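Local coordinates for protein T cell receptor mu chain (Monodelphis domestica, PDB 7L15) that forms the mu chain of a marsupial gamma-mu T cell receptor, pairing with a gamma chain and probably taking part in antigen recognition at the T cell surface, at residues T16-G29 with V119-P132. Numbering follows the deposited sequence.
Sequences TLLTESGGGTYQAG and VFGLGTRVIVEPRP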
# COMPACT_ATOMS: atom_id res chain seq x y z
N THR A 16 -17.40 22.98 -2.72
CA THR A 16 -17.30 21.87 -1.76
C THR A 16 -15.99 22.00 -0.99
O THR A 16 -14.92 21.65 -1.50
CB THR A 16 -17.38 20.53 -2.47
OG1 THR A 16 -18.61 20.43 -3.18
CG2 THR A 16 -17.27 19.40 -1.45
N LEU A 17 -16.06 22.52 0.23
CA LEU A 17 -14.90 22.66 1.10
C LEU A 17 -15.02 21.63 2.22
O LEU A 17 -16.03 21.59 2.93
CB LEU A 17 -14.82 24.08 1.67
CG LEU A 17 -15.01 25.21 0.66
CD1 LEU A 17 -15.05 26.57 1.35
CD2 LEU A 17 -13.92 25.14 -0.42
N LEU A 18 -14.00 20.80 2.37
CA LEU A 18 -13.99 19.75 3.37
C LEU A 18 -12.60 19.73 3.99
O LEU A 18 -11.61 19.73 3.26
CB LEU A 18 -14.30 18.37 2.77
CG LEU A 18 -15.48 18.21 1.78
CD1 LEU A 18 -15.31 16.95 0.96
CD2 LEU A 18 -16.79 18.17 2.52
N THR A 19 -12.54 19.70 5.32
CA THR A 19 -11.28 19.72 6.04
C THR A 19 -11.36 18.69 7.16
O THR A 19 -12.16 18.86 8.09
CB THR A 19 -10.99 21.11 6.61
OG1 THR A 19 -10.98 22.04 5.54
CG2 THR A 19 -9.65 21.15 7.29
N GLU A 20 -10.56 17.63 7.06
CA GLU A 20 -10.56 16.57 8.05
C GLU A 20 -9.55 16.87 9.15
O GLU A 20 -8.46 17.40 8.89
CB GLU A 20 -10.24 15.21 7.41
CG GLU A 20 -11.08 14.88 6.19
CD GLU A 20 -10.52 15.45 4.89
OE1 GLU A 20 -9.74 16.43 4.95
OE2 GLU A 20 -10.84 14.88 3.82
N SER A 21 -9.92 16.52 10.38
CA SER A 21 -9.02 16.65 11.50
C SER A 21 -9.22 15.45 12.42
O SER A 21 -10.19 14.70 12.29
CB SER A 21 -9.25 17.98 12.22
OG SER A 21 -10.59 18.05 12.67
N GLY A 22 -8.28 15.27 13.36
CA GLY A 22 -8.28 14.14 14.27
C GLY A 22 -7.21 13.09 14.00
O GLY A 22 -7.12 12.12 14.76
N GLY A 23 -6.41 13.25 12.95
CA GLY A 23 -5.40 12.25 12.64
C GLY A 23 -4.27 12.25 13.66
O GLY A 23 -4.19 13.11 14.54
N GLY A 24 -3.39 11.26 13.53
CA GLY A 24 -2.21 11.16 14.38
C GLY A 24 -1.84 9.70 14.58
O GLY A 24 -2.22 8.83 13.81
N THR A 25 -1.09 9.44 15.65
CA THR A 25 -0.65 8.08 15.95
C THR A 25 -1.51 7.53 17.08
O THR A 25 -1.67 8.17 18.11
CB THR A 25 0.82 8.05 16.34
OG1 THR A 25 1.58 8.54 15.24
CG2 THR A 25 1.28 6.62 16.68
N TYR A 26 -2.11 6.37 16.83
CA TYR A 26 -3.02 5.74 17.77
C TYR A 26 -2.47 4.38 18.17
O TYR A 26 -1.72 3.75 17.42
CB TYR A 26 -4.42 5.58 17.17
CG TYR A 26 -5.19 6.89 17.02
CD1 TYR A 26 -4.93 7.77 15.96
CD2 TYR A 26 -6.20 7.23 17.92
CE1 TYR A 26 -5.64 8.96 15.82
CE2 TYR A 26 -6.90 8.41 17.80
CZ TYR A 26 -6.62 9.28 16.75
OH TYR A 26 -7.33 10.44 16.65
N GLN A 27 -2.84 3.93 19.35
CA GLN A 27 -2.52 2.58 19.79
C GLN A 27 -3.65 1.65 19.38
O GLN A 27 -4.83 2.01 19.45
CB GLN A 27 -2.34 2.53 21.31
CG GLN A 27 -1.21 3.40 21.84
CD GLN A 27 -1.16 3.43 23.35
OE1 GLN A 27 -1.88 2.68 24.04
NE2 GLN A 27 -0.32 4.29 23.89
N ALA A 28 -3.27 0.44 18.96
CA ALA A 28 -4.24 -0.59 18.66
C ALA A 28 -5.19 -0.81 19.84
O ALA A 28 -4.79 -0.70 21.00
CB ALA A 28 -3.52 -1.90 18.30
N GLY A 29 -6.45 -1.10 19.52
CA GLY A 29 -7.49 -1.21 20.52
C GLY A 29 -8.19 0.10 20.84
O GLY A 29 -9.31 0.07 21.37
N VAL A 119 -15.96 14.39 -4.45
CA VAL A 119 -14.98 15.43 -4.16
C VAL A 119 -14.39 15.09 -2.81
O VAL A 119 -15.14 14.77 -1.87
CB VAL A 119 -15.61 16.84 -4.17
CG1 VAL A 119 -14.51 17.91 -3.98
CG2 VAL A 119 -16.32 17.10 -5.46
N PHE A 120 -13.07 15.12 -2.72
CA PHE A 120 -12.35 14.74 -1.51
C PHE A 120 -11.64 15.94 -0.90
O PHE A 120 -11.24 16.87 -1.61
CB PHE A 120 -11.30 13.65 -1.80
CG PHE A 120 -11.87 12.31 -2.20
CD1 PHE A 120 -12.26 11.39 -1.24
CD2 PHE A 120 -11.95 11.95 -3.53
CE1 PHE A 120 -12.76 10.16 -1.60
CE2 PHE A 120 -12.45 10.70 -3.90
CZ PHE A 120 -12.85 9.81 -2.93
N GLY A 121 -11.47 15.92 0.42
CA GLY A 121 -10.58 16.85 1.07
C GLY A 121 -9.15 16.33 1.07
O GLY A 121 -8.84 15.28 0.52
N LEU A 122 -8.27 17.09 1.73
CA LEU A 122 -6.87 16.67 1.83
C LEU A 122 -6.73 15.40 2.64
O LEU A 122 -5.76 14.66 2.45
CB LEU A 122 -6.02 17.78 2.44
CG LEU A 122 -5.94 19.01 1.53
CD1 LEU A 122 -5.45 20.23 2.28
CD2 LEU A 122 -5.03 18.70 0.35
N GLY A 123 -7.67 15.12 3.53
CA GLY A 123 -7.57 13.95 4.36
C GLY A 123 -6.71 14.21 5.57
O GLY A 123 -6.14 15.29 5.76
N THR A 124 -6.65 13.20 6.44
CA THR A 124 -5.84 13.30 7.64
C THR A 124 -5.20 11.94 7.86
O THR A 124 -5.82 10.90 7.61
CB THR A 124 -6.68 13.76 8.85
OG1 THR A 124 -5.83 13.90 9.99
CG2 THR A 124 -7.80 12.77 9.17
N ARG A 125 -3.96 11.94 8.32
CA ARG A 125 -3.15 10.74 8.38
C ARG A 125 -3.32 10.01 9.70
O ARG A 125 -3.14 10.60 10.76
CB ARG A 125 -1.67 11.06 8.19
CG ARG A 125 -0.87 9.79 7.99
CD ARG A 125 0.62 9.97 8.09
NE ARG A 125 1.26 8.68 7.83
CZ ARG A 125 2.56 8.46 7.88
NH1 ARG A 125 3.38 9.46 8.19
NH2 ARG A 125 3.05 7.24 7.62
N VAL A 126 -3.61 8.72 9.64
CA VAL A 126 -3.72 7.92 10.85
C VAL A 126 -2.66 6.84 10.83
O VAL A 126 -2.55 6.08 9.85
CB VAL A 126 -5.13 7.31 11.00
CG1 VAL A 126 -5.13 6.25 12.10
CG2 VAL A 126 -6.13 8.42 11.26
N ILE A 127 -1.89 6.76 11.91
CA ILE A 127 -0.89 5.72 12.11
C ILE A 127 -1.31 4.90 13.33
O ILE A 127 -1.41 5.44 14.43
CB ILE A 127 0.52 6.30 12.31
CG1 ILE A 127 0.97 7.07 11.07
CG2 ILE A 127 1.52 5.20 12.61
CD1 ILE A 127 2.12 8.02 11.37
N VAL A 128 -1.54 3.62 13.13
CA VAL A 128 -1.86 2.73 14.23
C VAL A 128 -0.59 1.96 14.58
O VAL A 128 0.09 1.43 13.69
CB VAL A 128 -3.01 1.77 13.88
CG1 VAL A 128 -3.38 0.90 15.10
CG2 VAL A 128 -4.25 2.58 13.43
N GLU A 129 -0.26 1.93 15.85
CA GLU A 129 0.91 1.20 16.30
C GLU A 129 0.50 0.26 17.41
O GLU A 129 -0.59 0.41 17.99
CB GLU A 129 2.02 2.15 16.76
CG GLU A 129 1.69 2.92 18.01
CD GLU A 129 2.76 3.95 18.33
OE1 GLU A 129 2.60 4.65 19.35
OE2 GLU A 129 3.75 4.05 17.54
N PRO A 130 1.29 -0.77 17.69
CA PRO A 130 0.89 -1.74 18.72
C PRO A 130 0.73 -1.08 20.08
O PRO A 130 1.38 -0.09 20.41
CB PRO A 130 2.04 -2.75 18.73
CG PRO A 130 3.05 -2.27 17.72
CD PRO A 130 2.39 -1.27 16.85
N ARG A 131 -0.18 -1.63 20.87
CA ARG A 131 -0.35 -1.11 22.21
C ARG A 131 0.83 -1.55 23.06
O ARG A 131 1.35 -2.66 22.88
CB ARG A 131 -1.68 -1.55 22.81
CG ARG A 131 -1.67 -2.80 23.61
CD ARG A 131 -2.67 -3.78 23.03
NE ARG A 131 -4.04 -3.47 23.40
CZ ARG A 131 -5.10 -3.83 22.67
NH1 ARG A 131 -4.92 -4.50 21.54
NH2 ARG A 131 -6.33 -3.52 23.07
N PRO A 132 1.34 -0.68 23.93
CA PRO A 132 2.50 -1.05 24.75
C PRO A 132 2.20 -2.26 25.61
O PRO A 132 1.06 -2.55 25.98
CB PRO A 132 2.73 0.21 25.60
CG PRO A 132 2.18 1.33 24.76
CD PRO A 132 0.93 0.72 24.16
O HOH W 1 -7.13 17.73 6.67
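Tyr26 and Val128 sit side by side where the A' and G strands of the immunoglobulin V-set sandwich run parallel. Residues 24-28 pair with 125-129 through four backbone hydrogen bonds in alternation, Ile127 N to Gly24 O (2.8 Å), Tyr26 N to Ile127 O (2.7 Å), Glu129 N to Tyr26 O and Ala28 N to Glu129 O, and a fifth, weak one from Gly24 N to Arg125 O. On the face of Thr25, chi1 of -61° sets OG1 beside the backbone N and leaves CG2 anti to it, where Thr25 CG2 meets Glu129 CD at 3.5 Å, the two side chains crossing nearly at right angles. The opposite face carries Tyr26, whose CD1 meets Val126 CG1 obliquely, while Leu32 and Leu95 also touch this tyrosine. At the C-terminal end, Ala28 O lies over the centre of one face of the Arg131 guanidinium, and Pro132 CD packs against the Gln27 amide. Before the pairing begins, Gly22 and Gly23 lead the chain across from its partnership with strand 32-39, which residues 17-21 keep. There Glu20 bends at chi2 (85°) and turns its carboxylate to the FGXG motif, here Phe120 to Gly123: OE1 accepts a weak hydrogen bond from Gly123 N (2.8 Å), and OE2 accepts a hydrogen bond from Cys105 N, of the cysteine disulfide-bonded to Cys36. A water bonds to both Glu20 O and Gly123 O. Tyr26 OH donates to Gly22 O at 2.5 Å, in the plane of its own ring, tying the ring to the Gly22-Gly23 loop.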